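Local coordinates for quinonprotein alcohol dehydrogenase-like protein (Bacteroides thetaiotaomicron VPI-5482, PDB 4R5O), which is of unknown function but binds calcium and joins an immunoglobulin-like beta-sandwich domain to a seven-bladed beta-propeller of the YVTN repeat family, at residues A[156-167]-A[179-190]. Numbering follows the deposited sequence.
Sequences LVGTSTSNRDHF and NSAVVGANLSGL
Phe-167 and Ala-181 form an antiparallel hydrogen-bonded pair, and a classic beta bulge places His-166 and Phe-167 both opposite Ala-181. Ala-181 O accepts from His-166 N (2.8 Å) and from Phe-167 N. Farther along, Asn-186 N donates to Thr-159 O.

The His-166 ring is gripped at both nitrogens. His-166 ND1 takes a nearly straight bond from Val-183 N (3.0 Å, 175°), close to the ring plane. His-166 NE2 donates to Thr-161 O at 2.7 Å, also in plane. With CG beside the backbone N (chi1 -52°), the ring sits between two carbonyl oxygens. Gly-184 O lies over the centre of one face, and Arg-164 O is offset toward the rim of the opposite face. Replacing His-166 with alanine removes the ring, which would probably leave Val-183 N and Thr-161 O without these partners and free the two loops to shift.

At one end, Ser-180 OG donates to Asp-165 OD2 (2.6 Å) from above the carboxylate plane. Leu-190 CD1 meets the edge of the Phe-167 ring at CE1 (3.5 Å), and Leu-156 CD2 packs on Leu-190 CB (4.1 Å). Val-200 of the next blade touches Leu-156 and Leu-190.

The contact thus ties a loop within one propeller blade to the link entering the next. The two histidine bonds are consistent with a neutral ring protonated at NE2.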
loop_
_atom_site.group_PDB
_atom_site.type_symbol
_atom_site.label_atom_id
_atom_site.label_comp_id
_atom_site.label_asym_id
_atom_site.label_seq_id
_atom_site.Cartn_x
_atom_site.Cartn_y
_atom_site.Cartn_z
ATOM N N LEU A 156 8.699 -2.317 1.289
ATOM C CA LEU A 156 10.063 -2.021 1.691
ATOM C C LEU A 156 10.052 -0.676 2.372
ATOM O O LEU A 156 9.644 0.311 1.750
ATOM C CB LEU A 156 11.062 -2.062 0.508
ATOM C CG LEU A 156 12.478 -1.562 0.796
ATOM C CD1 LEU A 156 13.225 -2.516 1.689
ATOM C CD2 LEU A 156 13.234 -1.374 -0.481
ATOM N N VAL A 157 10.495 -0.632 3.649
ATOM C CA VAL A 157 10.559 0.604 4.428
ATOM C C VAL A 157 11.998 1.145 4.330
ATOM O O VAL A 157 12.962 0.461 4.676
ATOM C CB VAL A 157 10.081 0.426 5.906
ATOM C CG1 VAL A 157 10.066 1.757 6.634
ATOM C CG2 VAL A 157 8.688 -0.204 5.980
ATOM N N GLY A 158 12.126 2.351 3.811
ATOM C CA GLY A 158 13.401 3.046 3.714
ATOM C C GLY A 158 13.564 3.823 4.997
ATOM O O GLY A 158 12.915 4.856 5.180
ATOM N N THR A 159 14.335 3.259 5.940
ATOM C CA THR A 159 14.500 3.818 7.273
ATOM C C THR A 159 15.957 3.691 7.707
ATOM O O THR A 159 16.634 2.765 7.287
ATOM C CB THR A 159 13.532 3.119 8.257
ATOM O OG1 THR A 159 13.730 3.639 9.573
ATOM C CG2 THR A 159 13.641 1.620 8.241
ATOM N N SER A 160 16.429 4.639 8.545
ATOM C CA SER A 160 17.817 4.658 9.022
ATOM C C SER A 160 18.030 3.612 10.147
ATOM O O SER A 160 19.172 3.294 10.456
ATOM C CB SER A 160 18.208 6.053 9.490
ATOM O OG SER A 160 17.343 6.480 10.526
ATOM N N THR A 161 16.938 3.014 10.686
ATOM C CA THR A 161 17.009 1.966 11.714
ATOM C C THR A 161 17.404 0.627 11.063
ATOM O O THR A 161 16.730 0.111 10.165
ATOM C CB THR A 161 15.700 1.843 12.486
ATOM O OG1 THR A 161 15.331 3.135 12.950
ATOM C CG2 THR A 161 15.817 0.891 13.680
ATOM N N SER A 162 18.493 0.057 11.584
ATOM C CA SER A 162 19.089 -1.197 11.158
ATOM C C SER A 162 18.367 -2.425 11.709
ATOM O O SER A 162 18.031 -3.309 10.939
ATOM C CB SER A 162 20.535 -1.233 11.630
ATOM O OG SER A 162 21.190 -2.457 11.348
ATOM N N ASN A 163 18.165 -2.506 13.026
ATOM C CA ASN A 163 17.603 -3.676 13.713
ATOM C C ASN A 163 16.088 -3.585 13.834
ATOM O O ASN A 163 15.525 -3.399 14.908
ATOM C CB ASN A 163 18.240 -3.825 15.105
ATOM C CG ASN A 163 18.148 -2.626 16.007
ATOM O OD1 ASN A 163 18.117 -1.461 15.567
ATOM N ND2 ASN A 163 18.147 -2.909 17.301
ATOM N N ARG A 164 15.436 -3.754 12.713
ATOM C CA ARG A 164 13.990 -3.760 12.568
ATOM C C ARG A 164 13.627 -4.423 11.259
ATOM O O ARG A 164 14.496 -4.603 10.418
ATOM C CB ARG A 164 13.393 -2.355 12.646
ATOM C CG ARG A 164 13.917 -1.394 11.591
ATOM C CD ARG A 164 12.930 -0.280 11.375
ATOM N NE ARG A 164 11.693 -0.791 10.814
ATOM C CZ ARG A 164 10.611 -0.068 10.579
ATOM N NH1 ARG A 164 10.583 1.225 10.899
ATOM N NH2 ARG A 164 9.536 -0.637 10.040
ATOM N N ASP A 165 12.370 -4.799 11.087
ATOM C CA ASP A 165 11.889 -5.369 9.845
ATOM C C ASP A 165 11.784 -4.255 8.803
ATOM O O ASP A 165 11.252 -3.171 9.092
ATOM C CB ASP A 165 10.531 -6.093 10.057
ATOM C CG ASP A 165 10.635 -7.388 10.866
ATOM O OD1 ASP A 165 11.757 -7.925 10.993
ATOM O OD2 ASP A 165 9.593 -7.874 11.342
ATOM N N HIS A 166 12.348 -4.497 7.607
ATOM C CA HIS A 166 12.281 -3.531 6.500
ATOM C C HIS A 166 11.347 -4.039 5.398
ATOM O O HIS A 166 10.680 -3.252 4.734
ATOM C CB HIS A 166 13.668 -3.249 5.925
ATOM C CG HIS A 166 14.655 -2.862 6.969
ATOM N ND1 HIS A 166 15.579 -3.778 7.463
ATOM C CD2 HIS A 166 14.774 -1.704 7.651
ATOM C CE1 HIS A 166 16.278 -3.122 8.371
ATOM N NE2 HIS A 166 15.824 -1.874 8.530
ATOM N N PHE A 167 11.284 -5.350 5.229
ATOM C CA PHE A 167 10.483 -5.947 4.177
ATOM C C PHE A 167 9.282 -6.667 4.777
ATOM O O PHE A 167 9.432 -7.480 5.683
ATOM C CB PHE A 167 11.363 -6.910 3.358
ATOM C CG PHE A 167 10.715 -7.418 2.103
ATOM C CD1 PHE A 167 10.862 -6.731 0.902
ATOM C CD2 PHE A 167 9.969 -8.591 2.113
ATOM C CE1 PHE A 167 10.256 -7.197 -0.260
ATOM C CE2 PHE A 167 9.344 -9.044 0.954
ATOM C CZ PHE A 167 9.498 -8.349 -0.227
ATOM N N ASN A 179 4.155 -11.995 6.611
ATOM C CA ASN A 179 5.518 -12.133 7.105
ATOM C C ASN A 179 6.278 -10.812 6.963
ATOM O O ASN A 179 5.806 -9.894 6.288
ATOM C CB ASN A 179 6.214 -13.257 6.297
ATOM C CG ASN A 179 7.437 -13.868 6.899
ATOM O OD1 ASN A 179 7.806 -13.577 8.042
ATOM N ND2 ASN A 179 8.082 -14.749 6.130
ATOM N N SER A 180 7.438 -10.712 7.626
ATOM C CA SER A 180 8.338 -9.555 7.582
ATOM C C SER A 180 9.751 -9.975 8.010
ATOM O O SER A 180 9.924 -11.010 8.670
ATOM C CB SER A 180 7.830 -8.405 8.441
ATOM O OG SER A 180 7.748 -8.773 9.805
ATOM N N ALA A 181 10.761 -9.203 7.596
ATOM C CA ALA A 181 12.154 -9.512 7.909
ATOM C C ALA A 181 13.046 -8.288 7.810
ATOM O O ALA A 181 12.673 -7.269 7.232
ATOM C CB ALA A 181 12.683 -10.588 6.968
ATOM N N VAL A 182 14.235 -8.411 8.384
ATOM C CA VAL A 182 15.305 -7.422 8.385
ATOM C C VAL A 182 16.046 -7.547 7.079
ATOM O O VAL A 182 16.262 -8.666 6.620
ATOM C CB VAL A 182 16.238 -7.667 9.618
ATOM C CG1 VAL A 182 17.450 -6.736 9.630
ATOM C CG2 VAL A 182 15.473 -7.588 10.931
ATOM N N VAL A 183 16.423 -6.425 6.454
ATOM C CA VAL A 183 17.216 -6.424 5.216
ATOM C C VAL A 183 18.412 -5.514 5.503
ATOM O O VAL A 183 19.534 -5.990 5.673
ATOM C CB VAL A 183 16.415 -6.031 3.942
ATOM C CG1 VAL A 183 17.286 -6.130 2.693
ATOM C CG2 VAL A 183 15.159 -6.881 3.785
ATOM N N GLY A 184 18.132 -4.230 5.666
ATOM C CA GLY A 184 19.120 -3.223 6.015
ATOM C C GLY A 184 18.524 -1.835 6.056
ATOM O O GLY A 184 17.432 -1.589 5.523
ATOM N N ALA A 185 19.243 -0.917 6.713
ATOM C CA ALA A 185 18.897 0.494 6.798
ATOM C C ALA A 185 19.137 1.217 5.472
ATOM O O ALA A 185 20.056 0.842 4.704
ATOM C CB ALA A 185 19.723 1.156 7.888
ATOM N N ASN A 186 18.299 2.256 5.209
ATOM C CA ASN A 186 18.376 3.200 4.080
ATOM C C ASN A 186 18.260 2.497 2.718
ATOM O O ASN A 186 18.988 2.815 1.771
ATOM C CB ASN A 186 19.695 3.985 4.150
ATOM C CG ASN A 186 19.859 4.748 5.436
ATOM O OD1 ASN A 186 20.904 4.701 6.082
ATOM N ND2 ASN A 186 18.799 5.403 5.880
ATOM N N LEU A 187 17.285 1.591 2.611
ATOM C CA LEU A 187 16.996 0.850 1.385
ATOM C C LEU A 187 15.606 1.217 0.936
ATOM O O LEU A 187 14.644 0.950 1.664
ATOM C CB LEU A 187 17.150 -0.666 1.624
ATOM C CG LEU A 187 18.500 -1.150 2.161
ATOM C CD1 LEU A 187 18.461 -2.606 2.405
ATOM C CD2 LEU A 187 19.658 -0.782 1.235
ATOM N N SER A 188 15.489 1.889 -0.218
ATOM C CA SER A 188 14.195 2.362 -0.706
ATOM C C SER A 188 13.864 1.876 -2.147
ATOM O O SER A 188 12.846 2.304 -2.706
ATOM C CB SER A 188 14.163 3.887 -0.679
ATOM O OG SER A 188 15.159 4.442 -1.516
ATOM N N GLY A 189 14.693 1.002 -2.720
ATOM C CA GLY A 189 14.460 0.492 -4.066
ATOM C C GLY A 189 13.938 -0.920 -4.036
ATOM O O GLY A 189 14.607 -1.805 -3.512
ATOM N N LEU A 190 12.728 -1.144 -4.560
ATOM C CA LEU A 190 12.118 -2.477 -4.570
ATOM C C LEU A 190 11.718 -2.898 -6.012
ATOM O O LEU A 190 11.134 -2.113 -6.772
ATOM C CB LEU A 190 10.877 -2.531 -3.637
ATOM C CG LEU A 190 10.162 -3.905 -3.471
ATOM C CD1 LEU A 190 11.104 -4.957 -2.872
ATOM C CD2 LEU A 190 8.888 -3.785 -2.673
HETATM O O HOH W 1 15.809 0.449 4.905
#